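PDB 3UQZ: DNA processing protein DprA from Streptococcus pneumoniae, which binds single-stranded DNA cooperatively, protects it from nucleases and helps load the RecA recombinase onto it during transformation. Local coordinates for residues G99-D102 with L103-F106; K123-E126 with K127-G131; K178-Q181 with D182-N186. All blocks are in the same frame, centred on the assembly; numbering follows the deposited sequence.

Interaction 1 of 3, residues G99-D102 with L103-F106; sequences GNLD and LLKF
Asp-102 and Lys-105, three residues apart at a short 3-10 segment, are joined both by backbone and by side chain. The ammonium NZ of Lys-105 forms a salt bridge with Asp-102 OD1 at 2.8 Å, approaching from above the carboxylate plane. The lysine reaches this oxygen because its chain, extended beyond CG, runs alongside the aspartate in the same direction. The amide N of Lys-105 also donates to Asp-102 O (2.9 Å), and the same carbonyl oxygen lies 3.5 Å from CD2 of the Phe-106 ring, approached obliquely. One residue earlier the pattern repeats, with Leu-104 N bonded to Leu-101 O at 3.1 Å. These i to i+3 bonds define the 3-10 turn.

Its start is marked by an Asx turn: OD1 of Asn-100 accepts the backbone N of Asp-102 at 3.2 Å, the donor standing above the carbonyl plane. With CG anti to the backbone N (chi1 -172°), the amide of Asn-100 swings forward along the chain, and its ND2 comes to 3.7 Å from CD1 of Leu-103. The amides of residues 102, 104 and 105 thus have acceptors within the segment. The carbonyl oxygens of Leu-104 and Phe-106 accept from Lys-108 NZ, and the backbone of Asn-100 bonds with that of His-188.

On the apolar side, Leu-101 CD2 and Leu-104 CD1 touch at 3.8 Å. They pack on Phe-74 of strand 73-75 and on Leu-189 of strand 189-192, while Leu-103 and Leu-104 reach Ile-162 of strand 161-164. The turn thereby lies against the sheet, in the connection between strands 94-99 and 108-113.

Interaction 2 of 3, residues K123-E126 with K127-G131; sequences KSVE and KVIQG
Four consecutive i to i+4 hydrogen bonds join residues 123-126 to 127-130 in two turns of regular alpha helix. The amides of Lys-127, Val-128, Ile-129 and Gln-130 donate to the carbonyl oxygens of Lys-123, Ser-124, Val-125 and Glu-126. The Ile-129 N to Val-125 O bond is 2.9 Å long, with a C=O...N angle of 161°. Helix 119-130 is the crossover helix of the beta-alpha-beta unit between strands 108-113 and 137-140.

Val-125 and Ile-129 lie side by side one turn apart, CG1 of the valine 3.7 Å from CD1 of the isoleucine. Ile-129 sends CG1 back over the preceding turn (chi1 -72°), placing it 3.5 Å from Val-125 O. This apolar pair faces helix 146-157, where Ile-146 and Ala-153 meet it.

The amide of Gln-130 lies across the stem of Glu-126: NE2 is 3.5 Å from CG of the glutamate, and the carboxylate and amide planes are turned 35° apart. A water bridges the two ends, accepting from Gln-130 NE2 at 3.0 Å and donating weakly to Glu-126 OE2. Glu-126 OE1 makes a long salt bridge of 4.0 Å with Lys-123 NZ.

Ser-124 OG bonds to the carbonyl of Gln-120, and Lys-127 NZ to that of Thr-271. Leu-252 of the second subunit packs on Lys-123 and Ser-124, while Ile-251 of that subunit packs on Lys-127 and Val-128. The chemistry is divided: Val-125 and Ile-129 attach the helix to helix 146-157, lysine, serine and valine side chains meet the dimer partner, and Glu-126's links within these segments, one long and one water-mediated, suggest a weak hold.

Interaction 3 of 3, residues K178-Q181 with D182-N186; sequences KRLQ and DYIGN. With SO4 (sulfate ion), chain E.
Lys-178 and Asp-182, one helical turn apart, are joined by a weak salt bridge beside a bound sulfate. The aspartate can be followed outward from its CB, which rests 3.5 Å from the carbonyl oxygen of Lys-178. With CG anti to its own carbonyl carbon (chi1 -84°), the side chain folds back toward the preceding turn, and CG lies 3.6 Å from that same Lys-178 O. At the tip the two oxygens divide their partners. OD1 accepts from a water that in turn accepts from Lys-178 NZ. Asp-182 OD2 meets Lys-178 NZ and Lys-178 CE, each at 3.4 Å, and a second water donates to it at 2.7 Å. That water also accepts from Arg-179 NH1, so the carboxylate is linked to both basic residues.

The guanidinium of Arg-179 grips the sulfate with two bonds, NH1 to O1 at 3.1 Å and NH2 to O4 at 2.7 Å, both oxygens lying at its edge. The anion probably comes from the crystallisation liquor.

On the inner side, Leu-180 CG packs 3.8 Å from Ile-184 CD1. Thr-148 and Leu-155 of helix 146-157 contact the leucine, and Ala-163 of strand 161-164 contacts the isoleucine. An apolar inner stripe and a charged outer edge are characteristic of an amphipathic helix, here the crossover helix of the beta-alpha-beta unit formed by strand 161-164, helix 178-187 and strand 189-192 in the Rossmann-like domain.

All three contacts are local turns in the Rossmann-like domain, and none is wholly core or wholly surface. Interactions 2 and 3 lie on crossover helices of different beta-alpha-beta units, their centres about 22 Å apart, and both pack apolar side chains on helix 146-157. Interaction 1 instead sits in a connection between strands; it shares strand 161-164 with interaction 3, and their nearest atoms are about 3 Å apart. Chemistry follows place: a short salt bridge accompanies the 3-10 turn, whereas the helices have longer ones supplemented by waters, and a sulfate joins interaction 3. Only interaction 2 meets the second subunit.

Interaction 1 of 3, residues G99-D102 with L103-F106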
ATOM      1  N   GLY A  99     -26.914 -26.760   2.101  1.00 29.52           N
ATOM      2  CA  GLY A  99     -25.603 -27.375   2.197  1.00 29.53           C
ATOM      3  C   GLY A  99     -25.205 -27.863   3.576  1.00 35.51           C
ATOM      4  O   GLY A  99     -26.051 -28.187   4.416  1.00 34.31           O
ATOM      5  N   ASN A 100     -23.884 -27.920   3.793  1.00 33.85           N
ATOM      6  CA  ASN A 100     -23.250 -28.430   4.993  1.00 33.67           C
ATOM      7  C   ASN A 100     -22.926 -27.339   6.004  1.00 38.01           C
ATOM      8  O   ASN A 100     -22.041 -26.508   5.762  1.00 37.31           O
ATOM      9  CB  ASN A 100     -21.994 -29.234   4.602  1.00 32.33           C
ATOM     10  CG  ASN A 100     -21.315 -29.985   5.715  1.00 52.42           C
ATOM     11  OD1 ASN A 100     -21.883 -30.262   6.788  1.00 49.55           O
ATOM     12  ND2 ASN A 100     -20.081 -30.368   5.449  1.00 42.51           N
ATOM     13  N   LEU A 101     -23.608 -27.387   7.173  1.00 34.28           N
ATOM     14  CA  LEU A 101     -23.403 -26.446   8.274  1.00 33.31           C
ATOM     15  C   LEU A 101     -22.050 -26.614   8.955  1.00 37.71           C
ATOM     16  O   LEU A 101     -21.670 -25.735   9.724  1.00 38.06           O
ATOM     17  CB  LEU A 101     -24.517 -26.560   9.328  1.00 32.98           C
ATOM     18  CG  LEU A 101     -25.860 -25.893   9.052  1.00 36.82           C
ATOM     19  CD1 LEU A 101     -26.741 -25.944  10.291  1.00 36.20           C
ATOM     20  CD2 LEU A 101     -25.700 -24.447   8.621  1.00 37.93           C
ATOM     21  N   ASP A 102     -21.333 -27.730   8.701  1.00 34.58           N
ATOM     22  CA  ASP A 102     -20.029 -27.988   9.320  1.00 35.62           C
ATOM     23  C   ASP A 102     -18.969 -26.957   8.936  1.00 38.60           C
ATOM     24  O   ASP A 102     -18.052 -26.702   9.719  1.00 38.34           O
ATOM     25  CB  ASP A 102     -19.540 -29.415   9.034  1.00 38.49           C
ATOM     26  CG  ASP A 102     -20.313 -30.503   9.766  1.00 53.47           C
ATOM     27  OD1 ASP A 102     -20.863 -30.214  10.863  1.00 51.74           O
ATOM     28  OD2 ASP A 102     -20.348 -31.650   9.257  1.00 63.54           O
ATOM     29  N   LEU A 103     -19.136 -26.324   7.760  1.00 33.28           N
ATOM     30  CA  LEU A 103     -18.249 -25.286   7.246  1.00 31.95           C
ATOM     31  C   LEU A 103     -18.197 -24.071   8.174  1.00 35.03           C
ATOM     32  O   LEU A 103     -17.184 -23.368   8.186  1.00 34.43           O
ATOM     33  CB  LEU A 103     -18.662 -24.880   5.826  1.00 31.62           C
ATOM     34  CG  LEU A 103     -18.074 -25.719   4.671  1.00 35.13           C
ATOM     35  CD1 LEU A 103     -18.801 -27.015   4.505  1.00 35.21           C
ATOM     36  CD2 LEU A 103     -18.221 -25.001   3.370  1.00 36.83           C
ATOM     37  N   LEU A 104     -19.246 -23.870   9.006  1.00 31.15           N
ATOM     38  CA  LEU A 104     -19.306 -22.774   9.981  1.00 30.61           C
ATOM     39  C   LEU A 104     -18.387 -23.035  11.178  1.00 36.45           C
ATOM     40  O   LEU A 104     -18.178 -22.131  11.983  1.00 35.98           O
ATOM     41  CB  LEU A 104     -20.747 -22.545  10.479  1.00 30.29           C
ATOM     42  CG  LEU A 104     -21.824 -22.106   9.487  1.00 34.36           C
ATOM     43  CD1 LEU A 104     -23.200 -22.071  10.179  1.00 33.76           C
ATOM     44  CD2 LEU A 104     -21.508 -20.728   8.879  1.00 36.91           C
ATOM     45  N   LYS A 105     -17.862 -24.276  11.319  1.00 34.84           N
ATOM     46  CA  LYS A 105     -16.988 -24.667  12.441  1.00 34.62           C
ATOM     47  C   LYS A 105     -15.506 -24.380  12.153  1.00 39.07           C
ATOM     48  O   LYS A 105     -14.678 -24.426  13.064  1.00 38.51           O
ATOM     49  CB  LYS A 105     -17.187 -26.155  12.803  1.00 35.64           C
ATOM     50  CG  LYS A 105     -18.568 -26.504  13.350  1.00 41.71           C
ATOM     51  CD  LYS A 105     -18.725 -28.015  13.498  1.00 51.23           C
ATOM     52  CE  LYS A 105     -20.160 -28.437  13.693  1.00 59.52           C
ATOM     53  NZ  LYS A 105     -20.313 -29.912  13.594  1.00 69.43           N
ATOM     54  N   PHE A 106     -15.184 -24.071  10.893  1.00 35.74           N
ATOM     55  CA  PHE A 106     -13.823 -23.831  10.437  1.00 35.09           C
ATOM     56  C   PHE A 106     -13.399 -22.359  10.422  1.00 37.55           C
ATOM     57  O   PHE A 106     -14.273 -21.481  10.330  1.00 35.48           O
ATOM     58  CB  PHE A 106     -13.656 -24.424   9.037  1.00 36.95           C
ATOM     59  CG  PHE A 106     -13.653 -25.923   9.004  1.00 39.51           C
ATOM     60  CD1 PHE A 106     -12.553 -26.642   9.460  1.00 43.59           C
ATOM     61  CD2 PHE A 106     -14.748 -26.625   8.513  1.00 42.62           C
ATOM     62  CE1 PHE A 106     -12.539 -28.038   9.403  1.00 45.38           C
ATOM     63  CE2 PHE A 106     -14.734 -28.019   8.454  1.00 46.16           C
ATOM     64  CZ  PHE A 106     -13.623 -28.716   8.881  1.00 44.89           C
TER

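Interaction 2 of 3, residues K123-E126 with K127-G131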
ATOM      1  N   LYS A 123      -6.791 -12.738 -11.300  1.00 41.97           N
ATOM      2  CA  LYS A 123      -5.569 -13.544 -11.147  1.00 41.64           C
ATOM      3  C   LYS A 123      -4.873 -13.247  -9.805  1.00 44.62           C
ATOM      4  O   LYS A 123      -4.252 -14.143  -9.228  1.00 43.71           O
ATOM      5  CB  LYS A 123      -4.598 -13.345 -12.330  1.00 44.52           C
ATOM      6  CG  LYS A 123      -5.087 -13.850 -13.688  1.00 55.23           C
ATOM      7  CD  LYS A 123      -4.552 -15.224 -14.066  1.00 68.63           C
ATOM      8  CE  LYS A 123      -5.420 -15.882 -15.112  1.00 79.65           C
ATOM      9  NZ  LYS A 123      -5.144 -17.337 -15.213  1.00 85.79           N
ATOM     10  N   SER A 124      -5.011 -11.995  -9.305  1.00 40.93           N
ATOM     11  CA  SER A 124      -4.454 -11.543  -8.024  1.00 40.58           C
ATOM     12  C   SER A 124      -5.125 -12.295  -6.880  1.00 42.55           C
ATOM     13  O   SER A 124      -4.436 -12.794  -5.994  1.00 42.30           O
ATOM     14  CB  SER A 124      -4.667 -10.041  -7.838  1.00 45.37           C
ATOM     15  OG  SER A 124      -4.160  -9.310  -8.939  1.00 58.61           O
ATOM     16  N   VAL A 125      -6.468 -12.394  -6.923  1.00 37.71           N
ATOM     17  CA  VAL A 125      -7.297 -13.090  -5.930  1.00 36.87           C
ATOM     18  C   VAL A 125      -6.943 -14.577  -5.926  1.00 40.64           C
ATOM     19  O   VAL A 125      -6.710 -15.146  -4.857  1.00 40.75           O
ATOM     20  CB  VAL A 125      -8.802 -12.827  -6.190  1.00 40.16           C
ATOM     21  CG1 VAL A 125      -9.686 -13.699  -5.319  1.00 40.43           C
ATOM     22  CG2 VAL A 125      -9.138 -11.371  -5.961  1.00 39.70           C
ATOM     23  N   GLU A 126      -6.854 -15.183  -7.128  1.00 37.13           N
ATOM     24  CA  GLU A 126      -6.495 -16.588  -7.327  1.00 36.38           C
ATOM     25  C   GLU A 126      -5.125 -16.914  -6.719  1.00 40.27           C
ATOM     26  O   GLU A 126      -4.994 -17.935  -6.045  1.00 40.26           O
ATOM     27  CB  GLU A 126      -6.558 -16.951  -8.816  1.00 37.25           C
ATOM     28  CG  GLU A 126      -6.366 -18.432  -9.091  1.00 49.80           C
ATOM     29  CD  GLU A 126      -6.226 -18.847 -10.545  1.00 75.25           C
ATOM     30  OE1 GLU A 126      -5.734 -18.039 -11.367  1.00 74.93           O
ATOM     31  OE2 GLU A 126      -6.583 -20.007 -10.852  1.00 67.71           O
ATOM     32  N   LYS A 127      -4.128 -16.029  -6.930  1.00 36.72           N
ATOM     33  CA  LYS A 127      -2.764 -16.175  -6.422  1.00 36.80           C
ATOM     34  C   LYS A 127      -2.751 -16.126  -4.884  1.00 40.34           C
ATOM     35  O   LYS A 127      -2.159 -17.013  -4.263  1.00 41.28           O
ATOM     36  CB  LYS A 127      -1.839 -15.102  -7.034  1.00 39.57           C
ATOM     37  CG  LYS A 127      -0.359 -15.248  -6.677  1.00 54.70           C
ATOM     38  CD  LYS A 127       0.458 -14.092  -7.233  1.00 71.42           C
ATOM     39  CE  LYS A 127       1.911 -14.120  -6.819  1.00 86.78           C
ATOM     40  NZ  LYS A 127       2.105 -13.558  -5.458  1.00 96.76           N
ATOM     41  N   VAL A 128      -3.413 -15.111  -4.280  1.00 34.07           N
ATOM     42  CA  VAL A 128      -3.527 -14.959  -2.825  1.00 33.71           C
ATOM     43  C   VAL A 128      -4.232 -16.189  -2.196  1.00 39.36           C
ATOM     44  O   VAL A 128      -3.728 -16.727  -1.212  1.00 39.30           O
ATOM     45  CB  VAL A 128      -4.168 -13.604  -2.403  1.00 36.52           C
ATOM     46  CG1 VAL A 128      -4.363 -13.513  -0.882  1.00 36.00           C
ATOM     47  CG2 VAL A 128      -3.333 -12.429  -2.905  1.00 35.81           C
ATOM     48  N   ILE A 129      -5.351 -16.656  -2.791  1.00 36.13           N
ATOM     49  CA  ILE A 129      -6.089 -17.822  -2.292  1.00 36.04           C
ATOM     50  C   ILE A 129      -5.249 -19.098  -2.353  1.00 42.86           C
ATOM     51  O   ILE A 129      -5.234 -19.854  -1.381  1.00 43.94           O
ATOM     52  CB  ILE A 129      -7.499 -17.953  -2.927  1.00 38.90           C
ATOM     53  CG1 ILE A 129      -8.430 -16.851  -2.370  1.00 38.97           C
ATOM     54  CG2 ILE A 129      -8.111 -19.370  -2.722  1.00 38.89           C
ATOM     55  CD1 ILE A 129      -9.666 -16.655  -3.128  1.00 41.72           C
ATOM     56  N   GLN A 130      -4.520 -19.319  -3.468  1.00 40.41           N
ATOM     57  CA  GLN A 130      -3.648 -20.484  -3.637  1.00 40.01           C
ATOM     58  C   GLN A 130      -2.603 -20.544  -2.516  1.00 43.16           C
ATOM     59  O   GLN A 130      -2.415 -21.603  -1.928  1.00 43.54           O
ATOM     60  CB  GLN A 130      -2.989 -20.476  -5.020  1.00 41.61           C
ATOM     61  CG  GLN A 130      -3.872 -21.065  -6.118  1.00 56.69           C
ATOM     62  CD  GLN A 130      -3.497 -20.637  -7.530  1.00 69.83           C
ATOM     63  OE1 GLN A 130      -2.557 -19.863  -7.770  1.00 59.68           O
ATOM     64  NE2 GLN A 130      -4.247 -21.130  -8.507  1.00 61.98           N
ATOM     65  N   GLY A 131      -2.025 -19.391  -2.174  1.00 39.24           N
ATOM     66  CA  GLY A 131      -1.044 -19.231  -1.103  1.00 38.79           C
ATOM     67  C   GLY A 131      -1.577 -19.463   0.299  1.00 44.09           C
ATOM     68  O   GLY A 131      -0.784 -19.625   1.229  1.00 44.92           O
TER
HETATM   69  O   HOH W   1      -6.645 -22.806  -9.036  1.00 54.09           O

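Interaction 3 of 3, residues K178-Q181 with D182-N186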
ATOM      1  N   LYS A 178     -25.837 -19.523 -11.906  1.00 30.99           N
ATOM      2  CA  LYS A 178     -26.749 -20.576 -11.452  1.00 30.27           C
ATOM      3  C   LYS A 178     -26.037 -21.879 -11.107  1.00 35.78           C
ATOM      4  O   LYS A 178     -26.171 -22.344  -9.979  1.00 36.95           O
ATOM      5  CB  LYS A 178     -27.901 -20.815 -12.431  1.00 31.53           C
ATOM      6  CG  LYS A 178     -28.901 -21.851 -11.921  1.00 36.67           C
ATOM      7  CD  LYS A 178     -29.911 -22.267 -12.966  1.00 39.95           C
ATOM      8  CE  LYS A 178     -30.481 -23.638 -12.705  1.00 46.95           C
ATOM      9  NZ  LYS A 178     -31.402 -23.660 -11.550  1.00 52.27           N
ATOM     10  N   ARG A 179     -25.250 -22.430 -12.051  1.00 32.21           N
ATOM     11  CA  ARG A 179     -24.511 -23.687 -11.878  1.00 32.18           C
ATOM     12  C   ARG A 179     -23.578 -23.673 -10.687  1.00 35.33           C
ATOM     13  O   ARG A 179     -23.506 -24.678  -9.969  1.00 35.56           O
ATOM     14  CB  ARG A 179     -23.759 -24.106 -13.166  1.00 32.63           C
ATOM     15  CG  ARG A 179     -24.669 -24.461 -14.344  1.00 34.35           C
ATOM     16  CD  ARG A 179     -25.070 -25.906 -14.340  1.00 32.70           C
ATOM     17  NE  ARG A 179     -25.868 -26.237 -15.518  1.00 36.90           N
ATOM     18  CZ  ARG A 179     -27.196 -26.276 -15.539  1.00 45.91           C
ATOM     19  NH1 ARG A 179     -27.897 -26.000 -14.449  1.00 38.35           N
ATOM     20  NH2 ARG A 179     -27.831 -26.601 -16.655  1.00 24.09           N
ATOM     21  N   LEU A 180     -22.878 -22.539 -10.465  1.00 31.25           N
ATOM     22  CA  LEU A 180     -21.963 -22.341  -9.333  1.00 30.73           C
ATOM     23  C   LEU A 180     -22.740 -22.278  -8.010  1.00 35.25           C
ATOM     24  O   LEU A 180     -22.298 -22.887  -7.041  1.00 35.59           O
ATOM     25  CB  LEU A 180     -21.088 -21.089  -9.544  1.00 30.46           C
ATOM     26  CG  LEU A 180     -19.958 -20.814  -8.539  1.00 33.76           C
ATOM     27  CD1 LEU A 180     -18.910 -21.910  -8.569  1.00 32.77           C
ATOM     28  CD2 LEU A 180     -19.312 -19.488  -8.821  1.00 33.65           C
ATOM     29  N   GLN A 181     -23.908 -21.594  -7.983  1.00 31.74           N
ATOM     30  CA  GLN A 181     -24.754 -21.504  -6.784  1.00 31.75           C
ATOM     31  C   GLN A 181     -25.313 -22.887  -6.434  1.00 35.52           C
ATOM     32  O   GLN A 181     -25.306 -23.275  -5.259  1.00 35.28           O
ATOM     33  CB  GLN A 181     -25.898 -20.478  -6.970  1.00 32.84           C
ATOM     34  CG  GLN A 181     -26.645 -20.181  -5.667  1.00 32.90           C
ATOM     35  CD  GLN A 181     -27.726 -19.149  -5.799  1.00 40.86           C
ATOM     36  OE1 GLN A 181     -27.511 -18.050  -6.310  1.00 36.15           O
ATOM     37  NE2 GLN A 181     -28.908 -19.475  -5.301  1.00 27.78           N
ATOM     38  N   ASP A 182     -25.786 -23.622  -7.460  1.00 31.29           N
ATOM     39  CA  ASP A 182     -26.329 -24.972  -7.316  1.00 31.59           C
ATOM     40  C   ASP A 182     -25.279 -25.923  -6.765  1.00 37.29           C
ATOM     41  O   ASP A 182     -25.595 -26.688  -5.850  1.00 39.14           O
ATOM     42  CB  ASP A 182     -26.872 -25.495  -8.655  1.00 33.09           C
ATOM     43  CG  ASP A 182     -28.285 -25.058  -8.990  1.00 39.54           C
ATOM     44  OD1 ASP A 182     -29.121 -24.974  -8.058  1.00 40.74           O
ATOM     45  OD2 ASP A 182     -28.581 -24.888 -10.187  1.00 42.83           O
ATOM     46  N   TYR A 183     -24.034 -25.847  -7.289  1.00 32.25           N
ATOM     47  CA  TYR A 183     -22.927 -26.693  -6.849  1.00 31.67           C
ATOM     48  C   TYR A 183     -22.500 -26.377  -5.426  1.00 34.22           C
ATOM     49  O   TYR A 183     -22.287 -27.308  -4.648  1.00 33.88           O
ATOM     50  CB  TYR A 183     -21.729 -26.638  -7.827  1.00 32.59           C
ATOM     51  CG  TYR A 183     -20.537 -27.410  -7.315  1.00 33.23           C
ATOM     52  CD1 TYR A 183     -20.561 -28.802  -7.253  1.00 34.54           C
ATOM     53  CD2 TYR A 183     -19.430 -26.753  -6.779  1.00 34.14           C
ATOM     54  CE1 TYR A 183     -19.494 -29.519  -6.713  1.00 35.81           C
ATOM     55  CE2 TYR A 183     -18.354 -27.461  -6.241  1.00 34.96           C
ATOM     56  CZ  TYR A 183     -18.383 -28.846  -6.229  1.00 41.17           C
ATOM     57  OH  TYR A 183     -17.343 -29.558  -5.683  1.00 40.89           O
ATOM     58  N   ILE A 184     -22.349 -25.071  -5.095  1.00 30.05           N
ATOM     59  CA  ILE A 184     -21.985 -24.626  -3.753  1.00 29.36           C
ATOM     60  C   ILE A 184     -23.060 -25.110  -2.771  1.00 34.84           C
ATOM     61  O   ILE A 184     -22.717 -25.581  -1.696  1.00 36.59           O
ATOM     62  CB  ILE A 184     -21.655 -23.104  -3.678  1.00 31.88           C
ATOM     63  CG1 ILE A 184     -20.344 -22.785  -4.421  1.00 31.19           C
ATOM     64  CG2 ILE A 184     -21.594 -22.583  -2.216  1.00 32.58           C
ATOM     65  CD1 ILE A 184     -20.172 -21.302  -4.750  1.00 35.89           C
ATOM     66  N   GLY A 185     -24.318 -25.109  -3.196  1.00 30.55           N
ATOM     67  CA  GLY A 185     -25.423 -25.625  -2.394  1.00 30.81           C
ATOM     68  C   GLY A 185     -25.373 -27.125  -2.192  1.00 36.51           C
ATOM     69  O   GLY A 185     -25.837 -27.619  -1.169  1.00 37.15           O
ATOM     70  N   ASN A 186     -24.791 -27.858  -3.154  1.00 34.53           N
ATOM     71  CA  ASN A 186     -24.638 -29.316  -3.098  1.00 34.83           C
ATOM     72  C   ASN A 186     -23.502 -29.753  -2.163  1.00 40.16           C
ATOM     73  O   ASN A 186     -23.751 -30.435  -1.165  1.00 40.96           O
ATOM     74  CB  ASN A 186     -24.363 -29.887  -4.493  1.00 31.45           C
ATOM     75  CG  ASN A 186     -25.495 -29.799  -5.463  1.00 54.66           C
ATOM     76  OD1 ASN A 186     -26.653 -30.088  -5.133  1.00 56.06           O
ATOM     77  ND2 ASN A 186     -25.162 -29.475  -6.716  1.00 42.38           N
TER
HETATM   78  S   SO4 E 302     -31.517 -27.198 -15.396  1.00 50.08           S
HETATM   79  O1  SO4 E 302     -30.948 -26.690 -14.132  1.00 54.27           O
HETATM   80  O2  SO4 E 302     -32.052 -28.539 -15.198  1.00 53.43           O
HETATM   81  O3  SO4 E 302     -32.600 -26.322 -15.830  1.00 57.55           O
HETATM   82  O4  SO4 E 302     -30.485 -27.203 -16.446  1.00 55.26           O
HETATM   83  O   HOH W   2     -31.652 -25.823  -9.655  1.00 46.12           O
HETATM   84  O   HOH W   3     -27.200 -26.576 -11.770  1.00 39.09           O